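Local coordinates for cytosolic protein (Streptococcus thermophilus, PDB 2QZI) that is of unknown function but belongs to the DUF1827 family of small cytosolic proteins and binds sodium ions in the crystal, at residues Gln14-Val17 against Asn18-Asp22; Asp61-Leu64 against Glu65-Glu69; Thr88-Asp92 against Lys93-Ile97. All coordinates share one frame; numbering follows the deposited sequence.

Contact 1: residues Gln14-Val17 against Asn18-Asp22; sequences QELV and NNQLD. With NA (sodium ion), chain E.
Gln14 O, at the start of helix 14-23, accepts two hydrogen bonds from Asn18. The amide Asn18 ND2 reaches Gln14 O at 2.6 Å, nearly straight and close to the plane of its own amide. The backbone Asn18 N lies 3.1 Å from Gln14 O and stands above that carbonyl's plane. Asn18 CG lies anti to its carbonyl carbon (chi1 -69°), which turns the amide back along the helix toward this oxygen. Water 1 links the two side chains, donating to Gln14 OE1 at 2.7 Å and accepting from Asn18 ND2. The two amide planes are almost perpendicular, 86° apart. Gln14 NE2 turns to another partner, Thr10 O, before the helix.

Two other pairs touch through carbon. Val17 and Leu21 point the same way, side by side, with Val17 CG1 3.8 Å from Leu21 CD1. Leu16 CD1 touches the aliphatic CG of Gln20 at 3.8 Å. Leu16, Gln20 and Leu21 also touch strand 28-34.

Leu21 O binds a sodium ion at 2.5 Å; Thr24 O, Ala26 O and water 2 are further ligands. The polar groups thus tie down the first turn, while Leu21 O, near the helix end, joins carbonyls of the following loop in binding the cation.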
ATOM      1  N   GLN A  14       0.046  -2.902 -15.561  1.00 73.03           N
ATOM      2  CA  GLN A  14       0.217  -4.321 -15.739  1.00 72.24           C
ATOM      3  C   GLN A  14       1.672  -4.762 -15.824  1.00 73.23           C
ATOM      4  O   GLN A  14       1.996  -5.892 -15.461  1.00 72.55           O
ATOM      5  CB  GLN A  14      -0.557  -4.773 -16.961  1.00 71.58           C
ATOM      6  CG  GLN A  14      -2.069  -4.692 -16.761  1.00 71.43           C
ATOM      7  CD  GLN A  14      -2.526  -5.758 -15.797  1.00 69.59           C
ATOM      8  OE1 GLN A  14      -2.530  -6.949 -16.140  1.00 69.95           O
ATOM      9  NE2 GLN A  14      -2.896  -5.360 -14.589  1.00 67.55           N
ATOM     10  N   GLU A  15       2.536  -3.875 -16.307  1.00 74.42           N
ATOM     11  CA  GLU A  15       3.986  -4.106 -16.257  1.00 76.23           C
ATOM     12  C   GLU A  15       4.477  -4.204 -14.819  1.00 75.32           C
ATOM     13  O   GLU A  15       5.168  -5.140 -14.439  1.00 75.51           O
ATOM     14  CB  GLU A  15       4.736  -2.953 -16.946  1.00 76.73           C
ATOM     15  CG  GLU A  15       5.203  -3.274 -18.372  1.00 81.64           C
ATOM     16  CD  GLU A  15       5.598  -2.000 -19.192  1.00 86.59           C
ATOM     17  OE1 GLU A  15       6.147  -1.021 -18.582  1.00 82.68           O
ATOM     18  OE2 GLU A  15       5.332  -2.007 -20.446  1.00 86.56           O
ATOM     19  N   LEU A  16       4.148  -3.191 -14.035  1.00 75.11           N
ATOM     20  CA  LEU A  16       4.602  -3.130 -12.674  1.00 75.34           C
ATOM     21  C   LEU A  16       4.009  -4.303 -11.866  1.00 75.44           C
ATOM     22  O   LEU A  16       4.709  -4.936 -11.101  1.00 76.87           O
ATOM     23  CB  LEU A  16       4.254  -1.777 -12.051  1.00 74.61           C
ATOM     24  CG  LEU A  16       4.450  -1.733 -10.538  1.00 76.84           C
ATOM     25  CD1 LEU A  16       6.010  -1.783 -10.222  1.00 79.59           C
ATOM     26  CD2 LEU A  16       3.851  -0.458 -10.029  1.00 79.82           C
ATOM     27  N   VAL A  17       2.713  -4.568 -12.063  1.00 75.34           N
ATOM     28  CA  VAL A  17       2.026  -5.654 -11.359  1.00 74.87           C
ATOM     29  C   VAL A  17       2.762  -6.970 -11.612  1.00 74.49           C
ATOM     30  O   VAL A  17       3.176  -7.644 -10.662  1.00 75.36           O
ATOM     31  CB  VAL A  17       0.526  -5.740 -11.831  1.00 74.55           C
ATOM     32  CG1 VAL A  17      -0.086  -7.125 -11.533  1.00 72.47           C
ATOM     33  CG2 VAL A  17      -0.249  -4.577 -11.180  1.00 74.32           C
ATOM     34  N   ASN A  18       2.949  -7.318 -12.890  1.00 72.71           N
ATOM     35  CA  ASN A  18       3.716  -8.492 -13.218  1.00 72.72           C
ATOM     36  C   ASN A  18       5.203  -8.528 -12.798  1.00 72.17           C
ATOM     37  O   ASN A  18       5.711  -9.583 -12.435  1.00 71.55           O
ATOM     38  CB  ASN A  18       3.518  -8.788 -14.667  1.00 72.26           C
ATOM     39  CG  ASN A  18       2.077  -9.259 -14.933  1.00 76.21           C
ATOM     40  OD1 ASN A  18       1.749 -10.442 -14.698  1.00 76.03           O
ATOM     41  ND2 ASN A  18       1.191  -8.310 -15.335  1.00 71.95           N
ATOM     42  N   ASN A  19       5.889  -7.392 -12.840  1.00 72.61           N
ATOM     43  CA  ASN A  19       7.311  -7.348 -12.435  1.00 74.51           C
ATOM     44  C   ASN A  19       7.433  -7.764 -10.951  1.00 74.10           C
ATOM     45  O   ASN A  19       8.339  -8.520 -10.586  1.00 74.40           O
ATOM     46  CB  ASN A  19       7.987  -5.968 -12.678  1.00 74.26           C
ATOM     47  CG  ASN A  19       8.343  -5.711 -14.180  1.00 80.04           C
ATOM     48  OD1 ASN A  19       8.479  -6.653 -14.989  1.00 83.95           O
ATOM     49  ND2 ASN A  19       8.498  -4.410 -14.554  1.00 82.57           N
ATOM     50  N   GLN A  20       6.511  -7.240 -10.140  1.00 74.01           N
ATOM     51  CA  GLN A  20       6.435  -7.463  -8.691  1.00 73.54           C
ATOM     52  C   GLN A  20       5.955  -8.872  -8.364  1.00 73.24           C
ATOM     53  O   GLN A  20       6.507  -9.501  -7.465  1.00 74.27           O
ATOM     54  CB  GLN A  20       5.527  -6.412  -8.033  1.00 71.95           C
ATOM     55  CG  GLN A  20       6.028  -4.998  -8.219  1.00 75.04           C
ATOM     56  CD  GLN A  20       7.377  -4.818  -7.484  1.00 78.71           C
ATOM     57  OE1 GLN A  20       7.459  -5.107  -6.307  1.00 75.85           O
ATOM     58  NE2 GLN A  20       8.425  -4.366  -8.185  1.00 78.67           N
ATOM     59  N   LEU A  21       4.948  -9.387  -9.093  1.00 72.90           N
ATOM     60  CA  LEU A  21       4.555 -10.790  -8.906  1.00 72.71           C
ATOM     61  C   LEU A  21       5.677 -11.789  -9.244  1.00 72.95           C
ATOM     62  O   LEU A  21       5.901 -12.738  -8.480  1.00 70.29           O
ATOM     63  CB  LEU A  21       3.279 -11.169  -9.657  1.00 72.52           C
ATOM     64  CG  LEU A  21       1.966 -10.445  -9.286  1.00 72.48           C
ATOM     65  CD1 LEU A  21       0.884 -10.609 -10.342  1.00 71.76           C
ATOM     66  CD2 LEU A  21       1.467 -10.943  -7.915  1.00 71.34           C
ATOM     67  N   ASP A  22       6.349 -11.591 -10.380  1.00 72.78           N
ATOM     68  CA  ASP A  22       7.346 -12.552 -10.853  1.00 73.08           C
ATOM     69  C   ASP A  22       8.640 -12.559 -10.086  1.00 72.62           C
ATOM     70  O   ASP A  22       9.359 -13.549 -10.137  1.00 72.60           O
ATOM     71  CB  ASP A  22       7.687 -12.300 -12.302  1.00 73.27           C
ATOM     72  CG  ASP A  22       6.523 -12.645 -13.255  1.00 79.20           C
ATOM     73  OD1 ASP A  22       5.499 -13.229 -12.776  1.00 78.30           O
ATOM     74  OD2 ASP A  22       6.634 -12.316 -14.495  1.00 83.28           O
TER
HETATM   75 NA    NA E 101       5.462 -13.608  -6.215  1.00 57.09          NA
HETATM   76  O   HOH W   1      -1.744  -9.343 -15.213  1.00 53.95           O
HETATM   77  O   HOH W   2       5.915 -15.752  -5.093  1.00 59.14           O

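Contact 2: residues Asp61-Leu64 against Glu65-Glu69; sequences DNEL and EVIRE
Leu64 and Arg68, one turn apart on helix 61-74, send their side chains past each other at a slant. Arg68 has two conformers, and its side-chain contacts here are those of one. In it, Leu64 CD1 comes within 4.1 Å of Arg68 NH2, meeting the guanidinium neither squarely over its face nor at its edge. Glu65 approaches the same guanidinium from its edge, with its carboxyl carbon in the guanidinium plane. In this conformer Arg68 NH2 forms a salt bridge of 2.6 Å to Glu65 OE2. The bend of the Glu65 chain (chi2 30°) sets OE2 toward Arg68 and OE1 beside Asp61 O, 2.8 Å away and not hydrogen-bonded. Leu64 CD1 lies off the oxygen side of that carboxylate, 3.8 Å from Glu65 OE1.

Ile67 meets Glu63, one turn back. Ile67 CD1 is 3.4 Å from Glu63 O and more loosely near Glu63 CG. The carboxylate of Glu63 turns away to Arg57, Thr37 and the backbone N of Lys60. Successive backbone bonds, such as Arg68 N to Leu64 O at 2.9 Å, hold the turns in step.

Leu64 and Ile67 also reach Ile52 of the sheet. The helix therefore presents hydrocarbon to the strands. Arg68 may, in this conformer, offset the charge that Glu65 crowds against Asp61 O.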
ATOM      1  N   ASP A  61       0.196  14.134   6.428  1.00 83.10           N
ATOM      2  CA  ASP A  61      -0.236  13.207   7.489  1.00 84.00           C
ATOM      3  C   ASP A  61      -1.691  12.703   7.418  1.00 83.62           C
ATOM      4  O   ASP A  61      -1.954  11.553   7.735  1.00 83.41           O
ATOM      5  CB  ASP A  61      -0.026  13.851   8.855  1.00 84.70           C
ATOM      6  CG  ASP A  61       1.436  14.078   9.181  1.00 86.81           C
ATOM      7  OD1 ASP A  61       2.108  13.084   9.535  1.00 91.74           O
ATOM      8  OD2 ASP A  61       1.890  15.245   9.119  1.00 86.09           O
ATOM      9  N   ASN A  62      -2.622  13.577   7.050  1.00 83.97           N
ATOM     10  CA  ASN A  62      -4.040  13.221   6.939  1.00 84.30           C
ATOM     11  C   ASN A  62      -4.333  12.313   5.732  1.00 82.72           C
ATOM     12  O   ASN A  62      -5.192  11.436   5.784  1.00 82.57           O
ATOM     13  CB  ASN A  62      -4.904  14.493   6.896  1.00 85.29           C
ATOM     14  CG  ASN A  62      -5.121  15.029   5.463  1.00 89.65           C
ATOM     15  OD1 ASN A  62      -5.987  14.525   4.719  1.00 93.26           O
ATOM     16  ND2 ASN A  62      -4.360  16.078   5.084  1.00 91.65           N
ATOM     17  N   GLU A  63      -3.610  12.556   4.649  1.00 80.71           N
ATOM     18  CA  GLU A  63      -3.554  11.685   3.510  1.00 79.55           C
ATOM     19  C   GLU A  63      -3.104  10.269   3.876  1.00 79.18           C
ATOM     20  O   GLU A  63      -3.728   9.285   3.441  1.00 79.41           O
ATOM     21  CB  GLU A  63      -2.537  12.285   2.574  1.00 80.23           C
ATOM     22  CG  GLU A  63      -2.708  11.981   1.146  1.00 79.92           C
ATOM     23  CD  GLU A  63      -1.826  12.853   0.308  1.00 82.30           C
ATOM     24  OE1 GLU A  63      -1.969  12.829  -0.924  1.00 88.38           O
ATOM     25  OE2 GLU A  63      -0.983  13.585   0.868  1.00 86.20           O
ATOM     26  N   LEU A  64      -2.024  10.167   4.663  1.00 76.78           N
ATOM     27  CA  LEU A  64      -1.491   8.898   5.075  1.00 76.69           C
ATOM     28  C   LEU A  64      -2.585   8.174   5.823  1.00 76.40           C
ATOM     29  O   LEU A  64      -2.796   6.999   5.600  1.00 75.85           O
ATOM     30  CB  LEU A  64      -0.316   9.098   6.053  1.00 76.28           C
ATOM     31  CG  LEU A  64       0.790   8.058   6.271  1.00 77.41           C
ATOM     32  CD1 LEU A  64       1.345   8.052   7.722  1.00 78.97           C
ATOM     33  CD2 LEU A  64       0.420   6.681   5.909  1.00 79.43           C
ATOM     34  N   GLU A  65      -3.254   8.889   6.732  1.00 77.25           N
ATOM     35  CA  GLU A  65      -4.268   8.317   7.640  1.00 78.45           C
ATOM     36  C   GLU A  65      -5.514   7.797   6.895  1.00 76.78           C
ATOM     37  O   GLU A  65      -6.017   6.697   7.190  1.00 77.42           O
ATOM     38  CB  GLU A  65      -4.648   9.343   8.719  1.00 79.66           C
ATOM     39  CG  GLU A  65      -3.798   9.286  10.053  1.00 86.83           C
ATOM     40  CD  GLU A  65      -2.310   8.783   9.921  1.00 94.16           C
ATOM     41  OE1 GLU A  65      -1.392   9.658   9.772  1.00 96.17           O
ATOM     42  OE2 GLU A  65      -2.076   7.529  10.010  1.00 93.08           O
ATOM     43  N   VAL A  66      -5.978   8.569   5.921  1.00 74.14           N
ATOM     44  CA  VAL A  66      -7.075   8.187   5.049  1.00 72.57           C
ATOM     45  C   VAL A  66      -6.708   6.950   4.215  1.00 71.48           C
ATOM     46  O   VAL A  66      -7.513   6.038   4.045  1.00 70.30           O
ATOM     47  CB  VAL A  66      -7.518   9.382   4.171  1.00 72.35           C
ATOM     48  CG1 VAL A  66      -8.435   8.963   3.026  1.00 74.81           C
ATOM     49  CG2 VAL A  66      -8.211  10.445   5.031  1.00 70.29           C
ATOM     50  N   ILE A  67      -5.473   6.889   3.737  1.00 70.73           N
ATOM     51  CA  ILE A  67      -5.073   5.780   2.860  1.00 69.43           C
ATOM     52  C   ILE A  67      -4.939   4.499   3.658  1.00 69.91           C
ATOM     53  O   ILE A  67      -5.364   3.409   3.222  1.00 68.45           O
ATOM     54  CB  ILE A  67      -3.767   6.087   2.085  1.00 70.38           C
ATOM     55  CG1 ILE A  67      -4.058   7.168   0.957  1.00 70.09           C
ATOM     56  CG2 ILE A  67      -3.230   4.814   1.413  1.00 64.19           C
ATOM     57  CD1 ILE A  67      -2.774   7.828   0.508  1.00 69.48           C
ATOM     58  N   ARG A  68      -4.369   4.666   4.833  1.00 69.39           N
ATOM     59  CA  ARG A  68      -4.131   3.526   5.706  0.50 70.98           C
ATOM     60  C   ARG A  68      -5.465   2.964   6.167  1.00 71.15           C
ATOM     61  O   ARG A  68      -5.625   1.736   6.175  1.00 71.55           O
ATOM     62  CB  ARG A  68      -3.260   3.888   6.918  0.50 69.94           C
ATOM     63  CG  ARG A  68      -2.901   2.658   7.762  0.50 72.82           C
ATOM     64  CD  ARG A  68      -2.435   3.010   9.203  0.50 71.54           C
ATOM     65  NE  ARG A  68      -0.989   2.994   9.354  0.50 76.74           N
ATOM     66  CZ  ARG A  68      -0.218   4.046   9.677  0.50 75.72           C
ATOM     67  NH1 ARG A  68       1.094   3.870   9.791  0.50 61.61           N
ATOM     68  NH2 ARG A  68      -0.751   5.270   9.859  0.50 75.36           N
ATOM     69  N   GLU A  69      -6.413   3.841   6.543  1.00 71.08           N
ATOM     70  CA  GLU A  69      -7.654   3.345   7.093  1.00 73.39           C
ATOM     71  C   GLU A  69      -8.551   2.741   5.984  1.00 73.63           C
ATOM     72  O   GLU A  69      -9.363   1.851   6.282  1.00 75.22           O
ATOM     73  CB  GLU A  69      -8.383   4.424   7.907  1.00 75.27           C
ATOM     74  CG  GLU A  69      -7.753   4.711   9.319  1.00 81.76           C
ATOM     75  CD  GLU A  69      -7.609   3.448  10.255  1.00 90.25           C
ATOM     76  OE1 GLU A  69      -6.495   3.241  10.848  1.00 91.03           O
ATOM     77  OE2 GLU A  69      -8.602   2.672  10.378  1.00 91.18           O
TER

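Contact 3: residues Thr88-Asp92 against Lys93-Ile97; sequences TVHTD and KLIEI
Val89 and Glu96 exchange two backbone hydrogen bonds as a hydrogen-bonded pair of an antiparallel hairpin. Val89 N gives to Glu96 O at 2.8 Å, and Glu96 N returns the bond to Val89 O. Near the type I turn from Thr91 to Leu94, Thr91 N bonds to Leu94 O, 2.8 Å away. A long, bent bond from Leu94 N to Thr91 O, 3.2 Å, closes the turn.

The apolar contacts gather on the face with Thr88, His90, Ile95 and Ile97. In one of the two conformers of His90, Ile95 CG1 sits over the centre of the ring, a CH-pi contact of 3.7 Å to the centroid. Ile95 CG2 touches Thr88 CG2 at 3.7 Å, while Ile97 CG1 packs alongside the same methyl.

One salt bridge lies in the turn. Lys93 NZ meets Asp92 OD2 at 2.7 Å, end-on to the oxygen. The lysine chain bends at its last torsion (chi4 51°), which brings the ammonium round to its neighbour.

Strand 87-91 is the outermost strand at this side of the sheet. Strand 94-100 lies between it and strand 47-53, bonded through Ile95 and Ile52 and through Ile97 and Leu50. Helix 61-74 covers the isoleucines.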
ATOM      1  N   THR A  88       6.184   1.642  10.101  1.00 71.56           N
ATOM      2  CA  THR A  88       5.942   2.714   9.100  1.00 71.65           C
ATOM      3  C   THR A  88       7.264   3.429   8.882  1.00 69.88           C
ATOM      4  O   THR A  88       7.832   3.922   9.800  1.00 69.73           O
ATOM      5  CB  THR A  88       4.861   3.729   9.536  1.00 71.88           C
ATOM      6  OG1 THR A  88       3.724   3.002   9.980  1.00 74.78           O
ATOM      7  CG2 THR A  88       4.418   4.591   8.369  1.00 70.63           C
ATOM      8  N   VAL A  89       7.751   3.407   7.646  1.00 69.53           N
ATOM      9  CA  VAL A  89       9.015   4.045   7.332  1.00 68.75           C
ATOM     10  C   VAL A  89       8.712   5.322   6.535  1.00 69.28           C
ATOM     11  O   VAL A  89       8.178   5.252   5.423  1.00 68.90           O
ATOM     12  CB  VAL A  89       9.963   3.110   6.545  1.00 67.63           C
ATOM     13  CG1 VAL A  89      11.275   3.931   6.147  1.00 65.68           C
ATOM     14  CG2 VAL A  89      10.272   1.808   7.434  1.00 67.60           C
ATOM     15  N   HIS A  90       9.087   6.452   7.114  1.00 70.14           N
ATOM     16  CA  HIS A  90       8.874   7.753   6.497  0.50 71.40           C
ATOM     17  C   HIS A  90      10.196   8.273   5.929  1.00 71.70           C
ATOM     18  O   HIS A  90      11.131   8.520   6.665  1.00 67.92           O
ATOM     19  CB  HIS A  90       8.384   8.728   7.570  0.50 71.78           C
ATOM     20  CG  HIS A  90       7.152   9.485   7.196  0.50 72.72           C
ATOM     21  ND1 HIS A  90       7.193  10.678   6.501  0.50 75.50           N
ATOM     22  CD2 HIS A  90       5.846   9.253   7.470  0.50 71.58           C
ATOM     23  CE1 HIS A  90       5.962  11.128   6.331  0.50 72.79           C
ATOM     24  NE2 HIS A  90       5.130  10.292   6.924  0.50 71.68           N
ATOM     25  N   THR A  91      10.253   8.409   4.606  1.00 73.96           N
ATOM     26  CA  THR A  91      11.324   9.172   3.962  1.00 76.85           C
ATOM     27  C   THR A  91      10.730  10.299   3.115  1.00 77.25           C
ATOM     28  O   THR A  91       9.517  10.493   3.009  1.00 78.18           O
ATOM     29  CB  THR A  91      12.193   8.315   2.986  1.00 77.95           C
ATOM     30  OG1 THR A  91      11.364   7.808   1.916  1.00 78.54           O
ATOM     31  CG2 THR A  91      12.894   7.193   3.674  1.00 78.03           C
ATOM     32  N   ASP A  92      11.638  10.960   2.445  1.00 78.20           N
ATOM     33  CA  ASP A  92      11.453  12.240   1.816  1.00 79.33           C
ATOM     34  C   ASP A  92      10.185  12.205   0.954  1.00 79.12           C
ATOM     35  O   ASP A  92       9.206  12.940   1.198  1.00 81.17           O
ATOM     36  CB  ASP A  92      12.736  12.567   1.007  1.00 79.22           C
ATOM     37  CG  ASP A  92      12.782  14.013   0.528  1.00 81.62           C
ATOM     38  OD1 ASP A  92      13.308  14.851   1.304  1.00 82.66           O
ATOM     39  OD2 ASP A  92      12.302  14.293  -0.618  1.00 80.16           O
ATOM     40  N   LYS A  93      10.104  11.308   0.010  1.00 77.02           N
ATOM     41  CA  LYS A  93       8.814  11.330  -0.701  1.00 76.83           C
ATOM     42  C   LYS A  93       8.127   9.978  -0.715  1.00 76.27           C
ATOM     43  O   LYS A  93       7.370   9.656  -1.625  1.00 76.01           O
ATOM     44  CB  LYS A  93       9.007  11.933  -2.093  1.00 76.00           C
ATOM     45  CG  LYS A  93       9.323  13.457  -2.088  1.00 76.52           C
ATOM     46  CD  LYS A  93       9.441  13.901  -3.547  1.00 82.74           C
ATOM     47  CE  LYS A  93      10.105  15.199  -3.688  1.00 86.82           C
ATOM     48  NZ  LYS A  93      11.385  15.207  -2.937  1.00 88.83           N
ATOM     49  N   LEU A  94       8.434   9.173   0.301  1.00 75.46           N
ATOM     50  CA  LEU A  94       8.018   7.806   0.323  1.00 76.04           C
ATOM     51  C   LEU A  94       7.624   7.363   1.733  1.00 76.25           C
ATOM     52  O   LEU A  94       8.367   7.591   2.719  1.00 75.64           O
ATOM     53  CB  LEU A  94       9.135   6.946  -0.268  1.00 76.09           C
ATOM     54  CG  LEU A  94       9.008   5.425  -0.186  1.00 79.87           C
ATOM     55  CD1 LEU A  94       7.785   4.876  -0.938  1.00 82.55           C
ATOM     56  CD2 LEU A  94      10.275   4.719  -0.686  1.00 83.31           C
ATOM     57  N   ILE A  95       6.445   6.760   1.820  1.00 75.48           N
ATOM     58  CA  ILE A  95       5.997   6.105   3.016  1.00 76.49           C
ATOM     59  C   ILE A  95       5.694   4.633   2.717  1.00 76.13           C
ATOM     60  O   ILE A  95       5.026   4.291   1.732  1.00 77.17           O
ATOM     61  CB  ILE A  95       4.790   6.812   3.670  1.00 77.14           C
ATOM     62  CG1 ILE A  95       5.105   8.290   3.875  1.00 74.74           C
ATOM     63  CG2 ILE A  95       4.488   6.198   5.063  1.00 76.47           C
ATOM     64  CD1 ILE A  95       3.872   9.154   3.792  1.00 78.51           C
ATOM     65  N   GLU A  96       6.235   3.806   3.596  1.00 75.48           N
ATOM     66  CA  GLU A  96       6.215   2.355   3.549  1.00 76.42           C
ATOM     67  C   GLU A  96       5.575   1.854   4.827  1.00 74.48           C
ATOM     68  O   GLU A  96       6.122   2.024   5.890  1.00 73.18           O
ATOM     69  CB  GLU A  96       7.670   1.814   3.474  1.00 76.13           C
ATOM     70  CG  GLU A  96       8.388   2.395   2.236  1.00 80.76           C
ATOM     71  CD  GLU A  96       9.847   2.032   2.150  1.00 88.44           C
ATOM     72  OE1 GLU A  96      10.112   1.039   1.444  1.00 92.84           O
ATOM     73  OE2 GLU A  96      10.732   2.742   2.745  1.00 89.69           O
ATOM     74  N   ILE A  97       4.408   1.235   4.694  1.00 74.42           N
ATOM     75  CA  ILE A  97       3.755   0.607   5.846  1.00 74.81           C
ATOM     76  C   ILE A  97       3.752  -0.914   5.688  1.00 74.55           C
ATOM     77  O   ILE A  97       3.289  -1.429   4.678  1.00 73.38           O
ATOM     78  CB  ILE A  97       2.312   1.115   6.089  1.00 74.93           C
ATOM     79  CG1 ILE A  97       2.239   2.631   5.859  1.00 75.72           C
ATOM     80  CG2 ILE A  97       1.857   0.693   7.505  1.00 73.60           C
ATOM     81  CD1 ILE A  97       0.824   3.239   6.015  1.00 74.68           C
TER
HETATM   82  O   HOH W   3       9.764   5.384   3.178  1.00 46.65           O

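Overall arrangement
Contacts 2 and 3 meet, whereas contact 1 stands apart from both. The centres of contacts 1 and 2 are about 25 Å apart, on opposite sides of the chain's centre. Contact 2 is partly buried: its helix packs on the hairpin of contact 3, where Leu64 CD2 lies 3.5 Å from Ile97 CD1. Contact 3 is mostly at the surface, but its two isoleucines are buried. Contact 1 is also a surface contact, with Val17 as its buried residue. The chemistry follows these places. Contact 1 joins amides and a water with a small apolar pair, and a sodium ion sits at its end. Contact 2 sets leucine beside a charged pair. Contact 3 rests on strand bonds and packed isoleucines.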